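Local atomic coordinates of putative ABC transporter amino acid-binding protein (Sinorhizobium meliloti, PDB entry 2Q88), a protein that binds the compatible solutes ectoine and hydroxyectoine as the substrate-binding component of an ABC transporter involved in osmoprotection. Residues 7-12 / 44-49; 23-28 / 95-100; 63-68 / 88-93; 138-143 / 147-152. All coordinates share one frame; numbering follows the deposited sequence.

Interaction 1 (7-12 / 44-49); sequences EELKEQ and EIFKRL
Leu9 and Phe46 make the buried half of this contact between helix 5-12 and helix 37-48. Leu9 CD1 lies 4.1 Å from Phe46 CE1, which is ordinary apolar contact. The methyl meets the ring at a slant. Leu9 starts out toward the other helix. The Phe46 ring swings round to meet it, because chi1 of -84° sets CG beside the backbone N and anti to the carbonyl carbon. Val51 touches both side chains, and Leu214 of helix 212-228 packs on Leu9, so this side is closed by other parts of the chain.

The other half is looser and faces solvent. Lys10 is exposed, and its methylene chain runs past the end of helix 37-48. A bend at chi3 (78°) carries CE to 3.4 Å from Leu49 O. Lys10 CD is 3.5 Å from the same Leu49 O, while Lys10 NZ stays 4.0 Å from it. The carbons, not the ammonium group, therefore make this touch, and no hydrogen bond joins the two segments. A positive charge this close to a helix C-terminal end may still be mildly favourable.

Within the last turns of helix 37-48, Arg48 NE donates to Glu44 OE1 at 2.8 Å. Glu44 OE1 lies 31° out of the Arg48 guanidinium plane. This is an intrahelical i to i+4 salt bridge. The contact as a whole is helix-helix packing at the periphery of a periplasmic binding protein fold.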
loop_
_atom_site.group_PDB
_atom_site.type_symbol
_atom_site.label_atom_id
_atom_site.label_comp_id
_atom_site.label_asym_id
_atom_site.label_seq_id
_atom_site.Cartn_x
_atom_site.Cartn_y
_atom_site.Cartn_z
ATOM N N GLU A 7 -19.441 14.542 -10.735
ATOM C CA GLU A 7 -20.827 14.448 -11.228
ATOM C C GLU A 7 -21.073 13.116 -11.939
ATOM O O GLU A 7 -22.108 12.483 -11.737
ATOM C CB GLU A 7 -21.157 15.600 -12.176
ATOM C CG GLU A 7 -21.082 16.985 -11.555
ATOM C CD GLU A 7 -20.702 18.056 -12.567
ATOM O OE1 GLU A 7 -21.267 18.053 -13.688
ATOM O OE2 GLU A 7 -19.834 18.905 -12.245
ATOM N N GLU A 8 -20.105 12.705 -12.760
ATOM C CA GLU A 8 -20.157 11.450 -13.514
ATOM C C GLU A 8 -20.221 10.235 -12.593
ATOM O O GLU A 8 -20.989 9.302 -12.835
ATOM C CB GLU A 8 -18.941 11.334 -14.430
ATOM C CG GLU A 8 -18.871 12.403 -15.510
ATOM C CD GLU A 8 -17.788 12.125 -16.535
ATOM O OE1 GLU A 8 -16.624 11.889 -16.140
ATOM O OE2 GLU A 8 -18.104 12.142 -17.746
ATOM N N LEU A 9 -19.401 10.252 -11.545
ATOM C CA LEU A 9 -19.379 9.186 -10.545
ATOM C C LEU A 9 -20.660 9.139 -9.722
ATOM O O LEU A 9 -21.155 8.062 -9.405
ATOM C CB LEU A 9 -18.169 9.344 -9.614
ATOM C CG LEU A 9 -16.796 9.178 -10.258
ATOM C CD1 LEU A 9 -15.715 9.270 -9.193
ATOM C CD2 LEU A 9 -16.695 7.844 -11.006
ATOM N N LYS A 10 -21.189 10.309 -9.376
ATOM C CA LYS A 10 -22.443 10.384 -8.637
ATOM C C LYS A 10 -23.576 9.818 -9.489
ATOM O O LYS A 10 -24.413 9.062 -8.990
ATOM C CB LYS A 10 -22.745 11.821 -8.212
ATOM C CG LYS A 10 -21.770 12.389 -7.185
ATOM C CD LYS A 10 -22.021 13.882 -6.955
ATOM C CE LYS A 10 -23.226 14.140 -6.050
ATOM N NZ LYS A 10 -23.392 15.603 -5.741
ATOM N N GLU A 11 -23.577 10.154 -10.777
ATOM C CA GLU A 11 -24.641 9.696 -11.683
ATOM C C GLU A 11 -24.486 8.214 -12.007
ATOM O O GLU A 11 -25.470 7.514 -12.217
ATOM C CB GLU A 11 -24.692 10.540 -12.961
ATOM C CG GLU A 11 -24.963 12.033 -12.744
ATOM C CD GLU A 11 -26.287 12.353 -12.040
ATOM O OE1 GLU A 11 -26.418 13.492 -11.531
ATOM O OE2 GLU A 11 -27.202 11.489 -11.995
ATOM N N GLN A 12 -23.237 7.751 -12.022
ATOM C CA GLN A 12 -22.890 6.343 -12.185
ATOM C C GLN A 12 -23.384 5.498 -11.016
ATOM O O GLN A 12 -23.877 4.392 -11.207
ATOM C CB GLN A 12 -21.365 6.214 -12.265
ATOM C CG GLN A 12 -20.866 4.896 -12.798
ATOM C CD GLN A 12 -19.462 5.012 -13.334
ATOM O OE1 GLN A 12 -19.268 5.073 -14.547
ATOM N NE2 GLN A 12 -18.484 5.081 -12.440
ATOM N N GLU A 44 -16.157 5.493 2.695
ATOM C CA GLU A 44 -16.818 6.494 3.535
ATOM C C GLU A 44 -16.792 7.888 2.903
ATOM O O GLU A 44 -17.805 8.588 2.900
ATOM C CB GLU A 44 -16.234 6.510 4.962
ATOM C CG GLU A 44 -17.000 7.386 5.955
ATOM C CD GLU A 44 -18.519 7.144 5.948
ATOM O OE1 GLU A 44 -19.280 8.143 5.922
ATOM O OE2 GLU A 44 -18.965 5.967 5.967
ATOM N N ILE A 45 -15.645 8.292 2.358
ATOM C CA ILE A 45 -15.569 9.602 1.694
ATOM C C ILE A 45 -16.482 9.656 0.456
ATOM O O ILE A 45 -17.277 10.590 0.288
ATOM C CB ILE A 45 -14.113 9.961 1.355
ATOM C CG1 ILE A 45 -13.356 10.291 2.654
ATOM C CG2 ILE A 45 -14.062 11.158 0.382
ATOM C CD1 ILE A 45 -11.852 10.385 2.539
ATOM N N PHE A 46 -16.377 8.646 -0.404
ATOM C CA PHE A 46 -17.212 8.622 -1.603
ATOM C C PHE A 46 -18.686 8.695 -1.254
ATOM O O PHE A 46 -19.443 9.402 -1.918
ATOM C CB PHE A 46 -16.898 7.414 -2.490
ATOM C CG PHE A 46 -15.732 7.636 -3.415
ATOM C CD1 PHE A 46 -15.768 8.653 -4.372
ATOM C CD2 PHE A 46 -14.606 6.817 -3.348
ATOM C CE1 PHE A 46 -14.674 8.869 -5.241
ATOM C CE2 PHE A 46 -13.516 7.019 -4.197
ATOM C CZ PHE A 46 -13.547 8.046 -5.149
ATOM N N LYS A 47 -19.090 7.981 -0.208
ATOM C CA LYS A 47 -20.473 8.051 0.269
ATOM C C LYS A 47 -20.847 9.489 0.619
ATOM O O LYS A 47 -21.920 9.975 0.236
ATOM C CB LYS A 47 -20.693 7.144 1.482
ATOM C CG LYS A 47 -22.154 7.112 1.917
ATOM C CD LYS A 47 -22.409 6.299 3.174
ATOM C CE LYS A 47 -23.823 6.580 3.690
ATOM N NZ LYS A 47 -24.230 5.641 4.777
ATOM N N ARG A 48 -19.947 10.168 1.333
ATOM C CA ARG A 48 -20.171 11.553 1.758
ATOM C C ARG A 48 -20.250 12.490 0.572
ATOM O O ARG A 48 -20.968 13.481 0.627
ATOM C CB ARG A 48 -19.066 12.002 2.712
ATOM C CG ARG A 48 -19.246 11.437 4.106
ATOM C CD ARG A 48 -18.016 11.531 4.992
ATOM N NE ARG A 48 -18.201 10.701 6.177
ATOM C CZ ARG A 48 -18.576 11.150 7.369
ATOM N NH1 ARG A 48 -18.790 12.444 7.570
ATOM N NH2 ARG A 48 -18.722 10.299 8.370
ATOM N N LEU A 49 -19.534 12.149 -0.502
ATOM C CA LEU A 49 -19.582 12.895 -1.752
ATOM C C LEU A 49 -20.800 12.534 -2.608
ATOM O O LEU A 49 -20.985 13.106 -3.678
ATOM C CB LEU A 49 -18.293 12.687 -2.569
ATOM C CG LEU A 49 -16.993 13.185 -1.939
ATOM C CD1 LEU A 49 -15.762 12.801 -2.788
ATOM C CD2 LEU A 49 -17.097 14.687 -1.758
#

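Interaction 2 (23-28 / 95-100); sequences PPFTAV and PILCDA. With 4CS ((4S)-2-methyl-1,4,5,6-tetrahydropyrimidine-4-carboxylic acid), chain F.
Phe25 reaches across to Leu97 and Asp99 and carries one end of the bound ectoine on its ring. From CB the chain turns with CG beside the backbone N, chi1 -65°, which sends the ring toward the 95-100 segment. CG already touches the ligand: it is 3.5 Å from 4CS CAA. Next, CD2 meets two partners, lying 3.5 Å from 4CS CAA and 3.8 Å from Leu97 CD1. The Leu97 and Phe25 side chains run antiparallel past one another, and Leu97 CD1 meets the ring obliquely. CD1, CE1 and CE2 of Phe25 lie 3.7 to 3.8 Å from 4CS CAA. At the tip, Phe25 CZ is 4.0 Å from Asp99 OD2, with ring and carboxylate planes 42° apart.

The ligand methyl CAA stands 3.4 Å above the ring plane, over its centre. This is a CH-pi type contact, and the ring forms a flat floor for the methyl. Asp99 OD2 accepts a hydrogen bond from Leu175 N.

Phe240 meets the Phe25 ring edge-to-face, and Pro173 and Ser176 also touch it. Leu97 packs on Ala37 and Ala38 of helix 37-48. The contact thus lies between that helix and helix 174-184, where the 95-100 segment runs into strand 98-106.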
loop_
_atom_site.group_PDB
_atom_site.type_symbol
_atom_site.label_atom_id
_atom_site.label_comp_id
_atom_site.label_asym_id
_atom_site.label_seq_id
_atom_site.Cartn_x
_atom_site.Cartn_y
_atom_site.Cartn_z
ATOM N N PRO A 23 -4.049 -7.467 3.487
ATOM C CA PRO A 23 -4.494 -7.011 4.804
ATOM C C PRO A 23 -3.318 -6.500 5.653
ATOM O O PRO A 23 -2.239 -7.098 5.592
ATOM C CB PRO A 23 -5.112 -8.273 5.441
ATOM C CG PRO A 23 -5.424 -9.210 4.304
ATOM C CD PRO A 23 -4.453 -8.858 3.196
ATOM N N PRO A 24 -3.511 -5.467 6.480
ATOM C CA PRO A 24 -4.781 -4.752 6.671
ATOM C C PRO A 24 -5.014 -3.511 5.797
ATOM O O PRO A 24 -5.928 -2.728 6.093
ATOM C CB PRO A 24 -4.672 -4.299 8.125
ATOM C CG PRO A 24 -3.207 -3.974 8.282
ATOM C CD PRO A 24 -2.482 -4.996 7.422
ATOM N N PHE A 25 -4.220 -3.329 4.744
ATOM C CA PHE A 25 -4.434 -2.233 3.800
ATOM C C PHE A 25 -5.697 -2.452 2.958
ATOM O O PHE A 25 -6.503 -1.535 2.808
ATOM C CB PHE A 25 -3.228 -2.062 2.886
ATOM C CG PHE A 25 -1.977 -1.627 3.605
ATOM C CD1 PHE A 25 -1.154 -2.557 4.221
ATOM C CD2 PHE A 25 -1.616 -0.281 3.645
ATOM C CE1 PHE A 25 0.024 -2.156 4.884
ATOM C CE2 PHE A 25 -0.442 0.130 4.295
ATOM C CZ PHE A 25 0.374 -0.811 4.914
ATOM N N THR A 26 -5.846 -3.660 2.412
ATOM C CA THR A 26 -7.000 -4.032 1.575
ATOM C C THR A 26 -7.292 -5.491 1.841
ATOM O O THR A 26 -6.384 -6.266 2.141
ATOM C CB THR A 26 -6.707 -3.878 0.062
ATOM O OG1 THR A 26 -5.535 -4.624 -0.271
ATOM C CG2 THR A 26 -6.355 -2.426 -0.321
ATOM N N ALA A 27 -8.555 -5.882 1.727
ATOM C CA ALA A 27 -8.944 -7.268 1.960
ATOM C C ALA A 27 -10.234 -7.509 1.202
ATOM O O ALA A 27 -10.988 -6.572 0.974
ATOM C CB ALA A 27 -9.159 -7.525 3.445
ATOM N N VAL A 28 -10.477 -8.753 0.806
ATOM C CA VAL A 28 -11.743 -9.116 0.171
ATOM C C VAL A 28 -12.375 -10.282 0.931
ATOM O O VAL A 28 -11.743 -11.313 1.138
ATOM C CB VAL A 28 -11.561 -9.469 -1.324
ATOM C CG1 VAL A 28 -12.916 -9.770 -1.987
ATOM C CG2 VAL A 28 -10.836 -8.325 -2.064
ATOM N N PRO A 95 -2.131 12.519 3.271
ATOM C CA PRO A 95 -1.757 11.202 3.786
ATOM C C PRO A 95 -2.859 10.502 4.564
ATOM O O PRO A 95 -3.666 11.148 5.230
ATOM C CB PRO A 95 -0.569 11.486 4.709
ATOM C CG PRO A 95 -0.119 12.862 4.398
ATOM C CD PRO A 95 -1.312 13.590 3.863
ATOM N N ILE A 96 -2.880 9.175 4.463
ATOM C CA ILE A 96 -3.895 8.361 5.125
ATOM C C ILE A 96 -3.279 7.233 5.943
ATOM O O ILE A 96 -3.412 7.219 7.174
ATOM C CB ILE A 96 -4.916 7.790 4.089
ATOM C CG1 ILE A 96 -5.642 8.934 3.370
ATOM C CG2 ILE A 96 -5.923 6.869 4.795
ATOM C CD1 ILE A 96 -6.534 8.524 2.197
ATOM N N LEU A 97 -2.627 6.286 5.262
ATOM C CA LEU A 97 -2.062 5.086 5.906
ATOM C C LEU A 97 -0.540 5.092 5.906
ATOM O O LEU A 97 0.095 5.061 4.850
ATOM C CB LEU A 97 -2.551 3.810 5.228
ATOM C CG LEU A 97 -4.064 3.608 5.059
ATOM C CD1 LEU A 97 -4.313 2.211 4.519
ATOM C CD2 LEU A 97 -4.781 3.766 6.395
ATOM N N CYS A 98 0.028 5.118 7.101
ATOM C CA CYS A 98 1.475 5.187 7.293
ATOM C C CYS A 98 2.005 3.864 7.819
ATOM O O CYS A 98 1.362 3.231 8.644
ATOM C CB CYS A 98 1.804 6.309 8.280
ATOM S SG CYS A 98 1.336 7.943 7.679
ATOM N N ASP A 99 3.167 3.433 7.329
ATOM C CA ASP A 99 3.799 2.218 7.848
ATOM C C ASP A 99 5.276 2.123 7.507
ATOM O O ASP A 99 5.747 2.709 6.525
ATOM C CB ASP A 99 3.085 0.953 7.347
ATOM C CG ASP A 99 3.134 -0.190 8.370
ATOM O OD1 ASP A 99 3.538 0.038 9.532
ATOM O OD2 ASP A 99 2.786 -1.352 8.116
ATOM N N ALA A 100 5.988 1.366 8.335
ATOM C CA ALA A 100 7.378 1.019 8.099
ATOM C C ALA A 100 7.422 -0.296 7.310
ATOM O O ALA A 100 6.391 -0.941 7.119
ATOM C CB ALA A 100 8.082 0.869 9.426
HETATM O O 4CS F . 4.586 -0.056 -3.196
HETATM C C 4CS F . 3.801 0.123 -2.265
HETATM O OXT 4CS F . 3.142 1.168 -2.204
HETATM C CA 4CS F . 3.664 -0.929 -1.172
HETATM C CB 4CS F . 3.698 -2.349 -1.703
HETATM C CAD 4CS F . 3.602 -3.337 -0.536
HETATM N NAG 4CS F . 2.381 -3.046 0.260
HETATM C CAI 4CS F . 1.839 -1.753 0.316
HETATM C CAA 4CS F . 0.566 -1.477 1.134
HETATM N N 4CS F . 2.430 -0.701 -0.397
#

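Interaction 3 (63-68 / 88-93); sequences AMIPGL and AAVAYS
Ile65 and Leu68, on helix 64-69, receive Val90 from the other segment. A helix packs here on the segment leading into strand 91-92, within the periplasmic binding protein fold. The two helix residues are three positions apart, so they form neighbouring bumps along one side of the helix. Between them lies a shallow hollow, and Val90 CG1 enters it.

CG1 is 4.0 Å from Ile65 CG2 on one flank. Ile65 CG1 also comes within 4.1 Å of Val90 CG1, so two branches of the isoleucine line that flank. Each helix side chain crosses Val90 at about a right angle. Ala89 CB is a second, smaller bump. It rests 3.9 Å from Ile65 CG2, which is therefore shared by both residues of the 88-93 segment. That branch stands anti to the Ile65 backbone N, a position that sends it out toward Ala89 and Val90.

The other valine methyl has a separate task. Val90 CG2 lies over one face of the Tyr92 ring, 3.5 Å above its plane and offset toward the rim. The phenol is held by a hydrogen bond from Tyr92 OH to Leu80 O. Ile76 of strand 75-76 backs both Ile65 and Leu68, and Arg86 of helix 84-87 touches Ile65 and Tyr92.

No hydrogen bond crosses between the segments; the contact is apolar packing of complementary shapes. It is tightest on the Leu68 flank. Chi1 of -177° carries Leu68 CG toward the 88-93 segment, and chi2 of 68° makes CD2 the extended branch, just 3.5 Å from Val90 CG1, closer than usual for two methyl carbons.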
loop_
_atom_site.group_PDB
_atom_site.type_symbol
_atom_site.label_atom_id
_atom_site.label_comp_id
_atom_site.label_asym_id
_atom_site.label_seq_id
_atom_site.Cartn_x
_atom_site.Cartn_y
_atom_site.Cartn_z
ATOM N N ALA A 63 0.779 -2.504 -11.795
ATOM C CA ALA A 63 -0.256 -2.219 -12.794
ATOM C C ALA A 63 -1.168 -1.037 -12.440
ATOM O O ALA A 63 -1.966 -0.596 -13.273
ATOM C CB ALA A 63 -1.099 -3.483 -13.057
ATOM N N MET A 64 -1.058 -0.521 -11.220
ATOM C CA MET A 64 -2.043 0.427 -10.711
ATOM C C MET A 64 -1.995 1.799 -11.367
ATOM O O MET A 64 -3.001 2.271 -11.921
ATOM C CB MET A 64 -1.951 0.532 -9.190
ATOM C CG MET A 64 -2.448 -0.726 -8.497
ATOM S SD MET A 64 -2.232 -0.600 -6.735
ATOM C CE MET A 64 -2.756 -2.227 -6.196
ATOM N N ILE A 65 -0.836 2.438 -11.300
ATOM C CA ILE A 65 -0.677 3.751 -11.943
ATOM C C ILE A 65 -0.982 3.693 -13.453
ATOM O O ILE A 65 -1.749 4.532 -13.942
ATOM C CB ILE A 65 0.692 4.402 -11.590
ATOM C CG1 ILE A 65 0.727 4.716 -10.081
ATOM C CG2 ILE A 65 0.919 5.672 -12.418
ATOM C CD1 ILE A 65 2.056 5.272 -9.548
ATOM N N PRO A 66 -0.401 2.740 -14.196
ATOM C CA PRO A 66 -0.755 2.571 -15.605
ATOM C C PRO A 66 -2.264 2.511 -15.888
ATOM O O PRO A 66 -2.733 3.185 -16.801
ATOM C CB PRO A 66 -0.069 1.250 -15.976
ATOM C CG PRO A 66 1.160 1.229 -15.110
ATOM C CD PRO A 66 0.687 1.815 -13.801
ATOM N N GLY A 67 -3.007 1.709 -15.125
ATOM C CA GLY A 67 -4.457 1.578 -15.311
ATOM C C GLY A 67 -5.207 2.854 -14.955
ATOM O O GLY A 67 -6.206 3.202 -15.591
ATOM N N LEU A 68 -4.720 3.550 -13.935
ATOM C CA LEU A 68 -5.282 4.836 -13.535
ATOM C C LEU A 68 -5.092 5.865 -14.659
ATOM O O LEU A 68 -6.048 6.510 -15.094
ATOM C CB LEU A 68 -4.633 5.314 -12.226
ATOM C CG LEU A 68 -5.162 6.617 -11.623
ATOM C CD1 LEU A 68 -6.581 6.460 -11.124
ATOM C CD2 LEU A 68 -4.239 7.128 -10.520
ATOM N N ALA A 88 4.625 12.480 -9.287
ATOM C CA ALA A 88 4.692 13.107 -10.607
ATOM C C ALA A 88 3.685 12.527 -11.606
ATOM O O ALA A 88 3.365 13.173 -12.599
ATOM C CB ALA A 88 6.099 12.999 -11.161
ATOM N N ALA A 89 3.198 11.312 -11.338
ATOM C CA ALA A 89 2.351 10.560 -12.278
ATOM C C ALA A 89 0.865 10.626 -11.940
ATOM O O ALA A 89 0.022 10.426 -12.812
ATOM C CB ALA A 89 2.799 9.099 -12.340
ATOM N N VAL A 90 0.556 10.887 -10.669
ATOM C CA VAL A 90 -0.824 10.899 -10.170
ATOM C C VAL A 90 -1.102 12.113 -9.283
ATOM O O VAL A 90 -0.172 12.771 -8.817
ATOM C CB VAL A 90 -1.139 9.616 -9.351
ATOM C CG1 VAL A 90 -0.988 8.385 -10.211
ATOM C CG2 VAL A 90 -0.232 9.516 -8.132
ATOM N N ALA A 91 -2.381 12.398 -9.052
ATOM C CA ALA A 91 -2.798 13.418 -8.096
ATOM C C ALA A 91 -3.222 12.726 -6.796
ATOM O O ALA A 91 -4.292 12.136 -6.724
ATOM C CB ALA A 91 -3.949 14.230 -8.665
ATOM N N TYR A 92 -2.358 12.805 -5.788
ATOM C CA TYR A 92 -2.570 12.185 -4.487
ATOM C C TYR A 92 -3.416 13.051 -3.576
ATOM O O TYR A 92 -3.334 14.283 -3.613
ATOM C CB TYR A 92 -1.225 11.969 -3.789
ATOM C CG TYR A 92 -0.566 10.622 -4.019
ATOM C CD1 TYR A 92 -1.123 9.452 -3.508
ATOM C CD2 TYR A 92 0.652 10.537 -4.685
ATOM C CE1 TYR A 92 -0.497 8.212 -3.696
ATOM C CE2 TYR A 92 1.287 9.310 -4.885
ATOM C CZ TYR A 92 0.705 8.161 -4.398
ATOM O OH TYR A 92 1.336 6.957 -4.589
ATOM N N SER A 93 -4.214 12.398 -2.739
ATOM C CA SER A 93 -4.832 13.054 -1.609
ATOM C C SER A 93 -3.768 13.324 -0.554
ATOM O O SER A 93 -2.612 12.973 -0.730
ATOM C CB SER A 93 -5.881 12.131 -0.988
ATOM O OG SER A 93 -5.236 11.067 -0.305
#

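Interaction 4 (138-143 / 147-152); sequences LALEAG and DRVIVV
Ala139 and Val149 face each other where helix 134-141 packs on strand 149-151, with CA atoms 7.0 Å apart, and the chain turns back between them after Gly143. Gly143 is the first residue to leave helical angles, with positive phi (102°) in a Schellman motif. Its N bonds Leu140 O at 3.2 Å, and Ala142 N bonds Leu138 O at 3.1 Å.

The short side chain of Ala139 lets the strand come close. Its CB points at the strand and sits 3.7 Å from Val149 CG2. The same valine methyl is 3.9 Å from Leu140 CD2. One branch thus serves both helix residues, because Val149 places CG2 beside its own backbone N and CG1 anti to it (chi1 -177°). Leu140 leaves its backbone off to one side. CD1 continues the chain outward (chi2 167°), while CD2 turns in to Val149, and the two side chains cross at a slant. Every touch is carbon on carbon, and no hydrogen bond joins the segments.

Ile127 of strand 127-129 touches both Ala139 and Val149, and Tyr116 of helix 116-121 also packs on Ala139. The guanidinium of Arg148 is tied to backbone carbonyls, NH1 to Ile119 O and Ala125 O and NH2 to Ala120 O.

Strand 149-151 pairs in parallel with strand 127-129. Together with the helix between them they make a beta-alpha-beta unit, and this contact is the seam where its helix meets its second strand.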
loop_
_atom_site.group_PDB
_atom_site.type_symbol
_atom_site.label_atom_id
_atom_site.label_comp_id
_atom_site.label_asym_id
_atom_site.label_seq_id
_atom_site.Cartn_x
_atom_site.Cartn_y
_atom_site.Cartn_z
ATOM N N LEU A 138 13.444 -0.571 -3.066
ATOM C CA LEU A 138 14.456 -0.440 -2.006
ATOM C C LEU A 138 15.550 -1.492 -2.117
ATOM O O LEU A 138 16.724 -1.197 -1.855
ATOM C CB LEU A 138 13.821 -0.495 -0.612
ATOM C CG LEU A 138 12.938 0.683 -0.201
ATOM C CD1 LEU A 138 12.176 0.352 1.071
ATOM C CD2 LEU A 138 13.750 1.978 -0.050
ATOM N N ALA A 139 15.165 -2.713 -2.496
ATOM C CA ALA A 139 16.136 -3.799 -2.719
ATOM C C ALA A 139 17.056 -3.449 -3.877
ATOM O O ALA A 139 18.276 -3.514 -3.748
ATOM C CB ALA A 139 15.431 -5.100 -3.007
ATOM N N LEU A 140 16.463 -3.075 -5.004
ATOM C CA LEU A 140 17.227 -2.650 -6.186
ATOM C C LEU A 140 18.141 -1.444 -5.929
ATOM O O LEU A 140 19.268 -1.412 -6.431
ATOM C CB LEU A 140 16.287 -2.375 -7.363
ATOM C CG LEU A 140 15.517 -3.586 -7.906
ATOM C CD1 LEU A 140 14.390 -3.138 -8.832
ATOM C CD2 LEU A 140 16.436 -4.589 -8.613
ATOM N N GLU A 141 17.673 -0.471 -5.141
ATOM C CA GLU A 141 18.481 0.716 -4.805
ATOM C C GLU A 141 19.638 0.399 -3.858
ATOM O O GLU A 141 20.642 1.109 -3.845
ATOM C CB GLU A 141 17.622 1.826 -4.186
ATOM C CG GLU A 141 16.556 2.385 -5.112
ATOM C CD GLU A 141 15.684 3.436 -4.453
ATOM O OE1 GLU A 141 15.390 3.317 -3.242
ATOM O OE2 GLU A 141 15.282 4.388 -5.156
ATOM N N ALA A 142 19.486 -0.658 -3.059
ATOM C CA ALA A 142 20.545 -1.096 -2.138
ATOM C C ALA A 142 21.616 -1.890 -2.869
ATOM O O ALA A 142 22.671 -2.212 -2.298
ATOM C CB ALA A 142 19.954 -1.936 -1.011
ATOM N N GLY A 143 21.337 -2.221 -4.126
ATOM C CA GLY A 143 22.285 -2.955 -4.951
ATOM C C GLY A 143 21.988 -4.433 -5.114
ATOM O O GLY A 143 22.819 -5.163 -5.644
ATOM N N ASP A 147 18.041 -10.205 -10.607
ATOM C CA ASP A 147 17.766 -11.639 -10.542
ATOM C C ASP A 147 17.670 -12.212 -9.115
ATOM O O ASP A 147 17.280 -13.368 -8.938
ATOM C CB ASP A 147 18.725 -12.440 -11.433
ATOM C CG ASP A 147 20.187 -12.325 -11.009
ATOM O OD1 ASP A 147 20.506 -11.728 -9.958
ATOM O OD2 ASP A 147 21.111 -12.812 -11.695
ATOM N N ARG A 148 18.000 -11.398 -8.113
ATOM C CA ARG A 148 17.823 -11.786 -6.705
ATOM C C ARG A 148 16.672 -11.043 -6.029
ATOM O O ARG A 148 16.418 -11.236 -4.839
ATOM C CB ARG A 148 19.116 -11.573 -5.908
ATOM C CG ARG A 148 20.273 -12.412 -6.389
ATOM C CD ARG A 148 21.301 -12.680 -5.320
ATOM N NE ARG A 148 22.342 -11.657 -5.215
ATOM C CZ ARG A 148 22.499 -10.814 -4.191
ATOM N NH1 ARG A 148 21.652 -10.813 -3.161
ATOM N NH2 ARG A 148 23.510 -9.951 -4.205
ATOM N N VAL A 149 15.983 -10.190 -6.787
ATOM C CA VAL A 149 14.743 -9.575 -6.328
ATOM C C VAL A 149 13.599 -10.274 -7.057
ATOM O O VAL A 149 13.418 -10.096 -8.252
ATOM C CB VAL A 149 14.702 -8.042 -6.544
ATOM C CG1 VAL A 149 13.399 -7.457 -5.963
ATOM C CG2 VAL A 149 15.883 -7.382 -5.882
ATOM N N ILE A 150 12.862 -11.094 -6.313
ATOM C CA ILE A 150 11.930 -12.046 -6.881
ATOM C C ILE A 150 10.508 -11.523 -6.718
ATOM O O ILE A 150 10.065 -11.256 -5.608
ATOM C CB ILE A 150 12.075 -13.421 -6.160
ATOM C CG1 ILE A 150 13.537 -13.922 -6.153
ATOM C CG2 ILE A 150 11.064 -14.450 -6.691
ATOM C CD1 ILE A 150 14.232 -13.999 -7.522
ATOM N N VAL A 151 9.795 -11.357 -7.823
ATOM C CA VAL A 151 8.426 -10.847 -7.738
ATOM C C VAL A 151 7.544 -11.889 -7.047
ATOM O O VAL A 151 7.616 -13.076 -7.373
ATOM C CB VAL A 151 7.876 -10.491 -9.125
ATOM C CG1 VAL A 151 6.419 -10.048 -9.043
ATOM C CG2 VAL A 151 8.753 -9.393 -9.789
ATOM N N VAL A 152 6.726 -11.441 -6.093
ATOM C CA VAL A 152 5.771 -12.305 -5.376
ATOM C C VAL A 152 4.371 -11.688 -5.527
ATOM O O VAL A 152 4.173 -10.544 -5.118
ATOM C CB VAL A 152 6.159 -12.429 -3.865
ATOM C CG1 VAL A 152 5.065 -13.138 -3.059
ATOM C CG2 VAL A 152 7.466 -13.174 -3.715
#

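Overall arrangement
Interaction 2 is the most central of the four and alone touches the ligand, through an aromatic face. Interactions 2 and 4 are buried contacts, though 4 lies far from the centre; 1 and 3 are partly buried. Interactions 3 and 4 rest on aliphatic packing, while interaction 1 adds an aromatic ring. Interaction 1 is the most peripheral, and a lysine chain on a backbone carbonyl forms its exposed part. Interactions 1 and 4 stand on opposite sides of the chain's centre, about 39 Å apart between centres. Helix 37-48 carries one segment of interaction 1, and its first residues pack against interaction 2. Interactions 2 and 3 adjoin in sequence, with centres about 17 Å apart. Interactions 2 and 4 reach the same mixed sheet.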